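Local atomic coordinates of AcrH (Aeromonas hydrophila, PDB entry 3WXX), a protein that probably acts as a type III secretion chaperone, binding the membrane translocator AopB in a complex before its secretion. Residues G108-G112 with K147-E151. The protein carries 1 engineered substitution. Residues are numbered along the deposited sequence; the frame is centred on the assembly and turned at random.
Sequences GELEG and KKDME
Lys148 NZ sits between two carboxylates, donating to Glu111 OE2 at 3.2 Å across the contact and to Glu151 OE1 at 3.1 Å within its own segment. Both bonds are salt bridges, and the shared ammonium offsets the repulsion between Glu111 OE2 and Glu151 OE1, 4.4 Å apart. Lys148 reaches this point with chi1 t and an off-well chi2 of 33°, while Glu111, m then p, brings its carboxylate nearer to 147-151 although its CA-to-CB bond points sideways. Beside the network lies Leu110 (m, t), directed toward 147-151: its CD1 meets Lys148 CA at 3.7 Å, Lys147 O at 3.8 Å and Glu151 OE2 at 3.9 Å. The CA atoms of Leu110 and Lys148 set the register at 6.2 Å; 234 Å² is buried. Gly108, at phi/psi 86/4, closes a Schellman motif after helix 95-106; Glu109 (-85/84) centres an inverse gamma turn at the N-cap position of helix 110-126, its carboxylate salt-bridged to Arg77. Helix 131-149 gives way at Met150, a selenomethionine, the first residue off helical angles. The contact thus joins the start of helix 110-126, probably the second helix of the last tetratricopeptide-like repeat, to the end of C-terminal helix 131-149. One lysine serving two glutamates leaves this three-residue network with a net negative charge, beside a buried leucine that also touches Leu105.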
ATOM      1  N   GLY A 108       0.154   8.489 -20.171  1.00 50.84           N
ATOM      2  CA  GLY A 108       0.447   8.006 -21.490  1.00 50.47           C
ATOM      3  C   GLY A 108       0.725   6.523 -21.529  1.00 50.95           C
ATOM      4  O   GLY A 108       1.041   5.992 -22.583  1.00 52.86           O
ATOM      5  N   GLU A 109       0.591   5.831 -20.402  1.00 54.37           N
ATOM      6  CA  GLU A 109       0.834   4.399 -20.407  1.00 56.34           C
ATOM      7  C   GLU A 109      -0.401   3.622 -20.842  1.00 49.01           C
ATOM      8  O   GLU A 109      -1.157   3.096 -20.033  1.00 47.20           O
ATOM      9  CB  GLU A 109       1.426   3.931 -19.080  1.00 60.59           C
ATOM     10  CG  GLU A 109       2.933   3.892 -19.151  1.00 71.46           C
ATOM     11  CD  GLU A 109       3.588   4.154 -17.819  1.00 80.03           C
ATOM     12  OE1 GLU A 109       3.470   3.284 -16.910  1.00 77.73           O
ATOM     13  OE2 GLU A 109       4.217   5.229 -17.700  1.00 74.44           O
ATOM     14  N   LEU A 110      -0.548   3.516 -22.156  1.00 50.96           N
ATOM     15  CA  LEU A 110      -1.773   2.993 -22.747  1.00 50.40           C
ATOM     16  C   LEU A 110      -1.902   1.511 -22.556  1.00 47.94           C
ATOM     17  O   LEU A 110      -2.987   1.029 -22.302  1.00 62.30           O
ATOM     18  CB  LEU A 110      -1.891   3.376 -24.219  1.00 49.21           C
ATOM     19  CG  LEU A 110      -1.707   4.893 -24.486  1.00 57.19           C
ATOM     20  CD1 LEU A 110      -2.057   5.213 -25.931  1.00 59.80           C
ATOM     21  CD2 LEU A 110      -2.487   5.811 -23.542  1.00 53.24           C
ATOM     22  N   GLU A 111      -0.801   0.792 -22.587  1.00 50.78           N
ATOM     23  CA  GLU A 111      -0.865  -0.658 -22.526  1.00 54.89           C
ATOM     24  C   GLU A 111      -1.412  -1.049 -21.174  1.00 53.68           C
ATOM     25  O   GLU A 111      -2.175  -1.996 -21.055  1.00 62.36           O
ATOM     26  CB  GLU A 111       0.498  -1.317 -22.761  1.00 58.76           C
ATOM     27  CG  GLU A 111       1.181  -0.966 -24.086  1.00 74.28           C
ATOM     28  CD  GLU A 111       1.717   0.480 -24.156  1.00 90.55           C
ATOM     29  OE1 GLU A 111       2.032   1.096 -23.100  1.00 84.72           O
ATOM     30  OE2 GLU A 111       1.811   1.016 -25.289  1.00110.96           O
ATOM     31  N   GLY A 112      -0.997  -0.328 -20.145  1.00 49.80           N
ATOM     32  CA  GLY A 112      -1.460  -0.605 -18.783  1.00 49.42           C
ATOM     33  C   GLY A 112      -2.801   0.018 -18.449  1.00 42.40           C
ATOM     34  O   GLY A 112      -3.625  -0.597 -17.783  1.00 37.04           O
ATOM     35  N   LYS A 147      -6.878   5.324 -28.925  1.00 73.10           N
ATOM     36  CA  LYS A 147      -5.744   6.228 -28.705  1.00 70.42           C
ATOM     37  C   LYS A 147      -4.429   5.454 -28.916  1.00 72.57           C
ATOM     38  O   LYS A 147      -3.431   5.997 -29.392  1.00 58.17           O
ATOM     39  CB  LYS A 147      -5.849   6.810 -27.279  1.00 73.47           C
ATOM     40  CG  LYS A 147      -5.014   8.046 -26.977  1.00 71.86           C
ATOM     41  CD  LYS A 147      -5.656   8.917 -25.886  1.00 75.68           C
ATOM     42  CE  LYS A 147      -6.296  10.198 -26.437  1.00 79.88           C
ATOM     43  NZ  LYS A 147      -7.293  10.846 -25.526  1.00 72.18           N
ATOM     44  N   LYS A 148      -4.477   4.163 -28.594  1.00 84.61           N
ATOM     45  CA  LYS A 148      -3.353   3.225 -28.764  1.00 93.83           C
ATOM     46  C   LYS A 148      -3.058   3.045 -30.254  1.00 96.50           C
ATOM     47  O   LYS A 148      -1.925   3.236 -30.656  1.00106.31           O
ATOM     48  CB  LYS A 148      -3.667   1.866 -28.081  1.00101.20           C
ATOM     49  CG  LYS A 148      -2.618   0.750 -28.133  1.00108.17           C
ATOM     50  CD  LYS A 148      -1.166   1.228 -28.124  1.00128.05           C
ATOM     51  CE  LYS A 148      -0.133   0.109 -28.091  1.00130.30           C
ATOM     52  NZ  LYS A 148       1.234   0.650 -28.369  1.00132.27           N
ATOM     53  N   ASP A 149      -4.078   2.694 -31.052  1.00 92.80           N
ATOM     54  CA  ASP A 149      -3.997   2.630 -32.539  1.00 81.95           C
ATOM     55  C   ASP A 149      -3.504   3.890 -33.257  1.00 85.24           C
ATOM     56  O   ASP A 149      -2.918   3.768 -34.320  1.00100.27           O
ATOM     57  CB  ASP A 149      -5.365   2.282 -33.153  1.00 84.73           C
ATOM     58  CG  ASP A 149      -5.822   0.835 -32.859  1.00 96.25           C
ATOM     59  OD1 ASP A 149      -5.008   0.005 -32.404  1.00 99.04           O
ATOM     60  OD2 ASP A 149      -7.014   0.527 -33.073  1.00 96.81           O
HETATM   61  N   MSE A 150      -3.774   5.086 -32.728  1.00 96.44           N
HETATM   62  CA  MSE A 150      -3.301   6.350 -33.355  1.00104.76           C
HETATM   63  C   MSE A 150      -2.005   6.828 -32.763  1.00112.65           C
HETATM   64  O   MSE A 150      -1.866   8.024 -32.476  1.00130.25           O
HETATM   65  CB  MSE A 150      -4.265   7.547 -33.295  1.00116.39           C
HETATM   66  CG  MSE A 150      -5.650   7.139 -33.788  1.00130.14           C
HETATM   67 SE   MSE A 150      -6.010   7.771 -35.636  1.00156.25          SE
HETATM   68  CE  MSE A 150      -5.699   9.711 -35.409  1.00144.85           C
ATOM     69  N   GLU A 151      -1.016   5.948 -32.617  1.00106.55           N
ATOM     70  CA  GLU A 151       0.173   6.327 -31.879  1.00110.74           C
ATOM     71  C   GLU A 151       1.368   6.532 -32.800  1.00115.92           C
ATOM     72  O   GLU A 151       1.764   7.676 -33.052  1.00116.31           O
ATOM     73  CB  GLU A 151       0.473   5.325 -30.772  1.00111.51           C
ATOM     74  CG  GLU A 151       1.045   5.981 -29.531  1.00109.14           C
ATOM     75  CD  GLU A 151       1.348   4.985 -28.419  1.00108.59           C
ATOM     76  OE1 GLU A 151       1.351   3.750 -28.660  1.00109.63           O
ATOM     77  OE2 GLU A 151       1.588   5.446 -27.291  1.00102.84           O
TER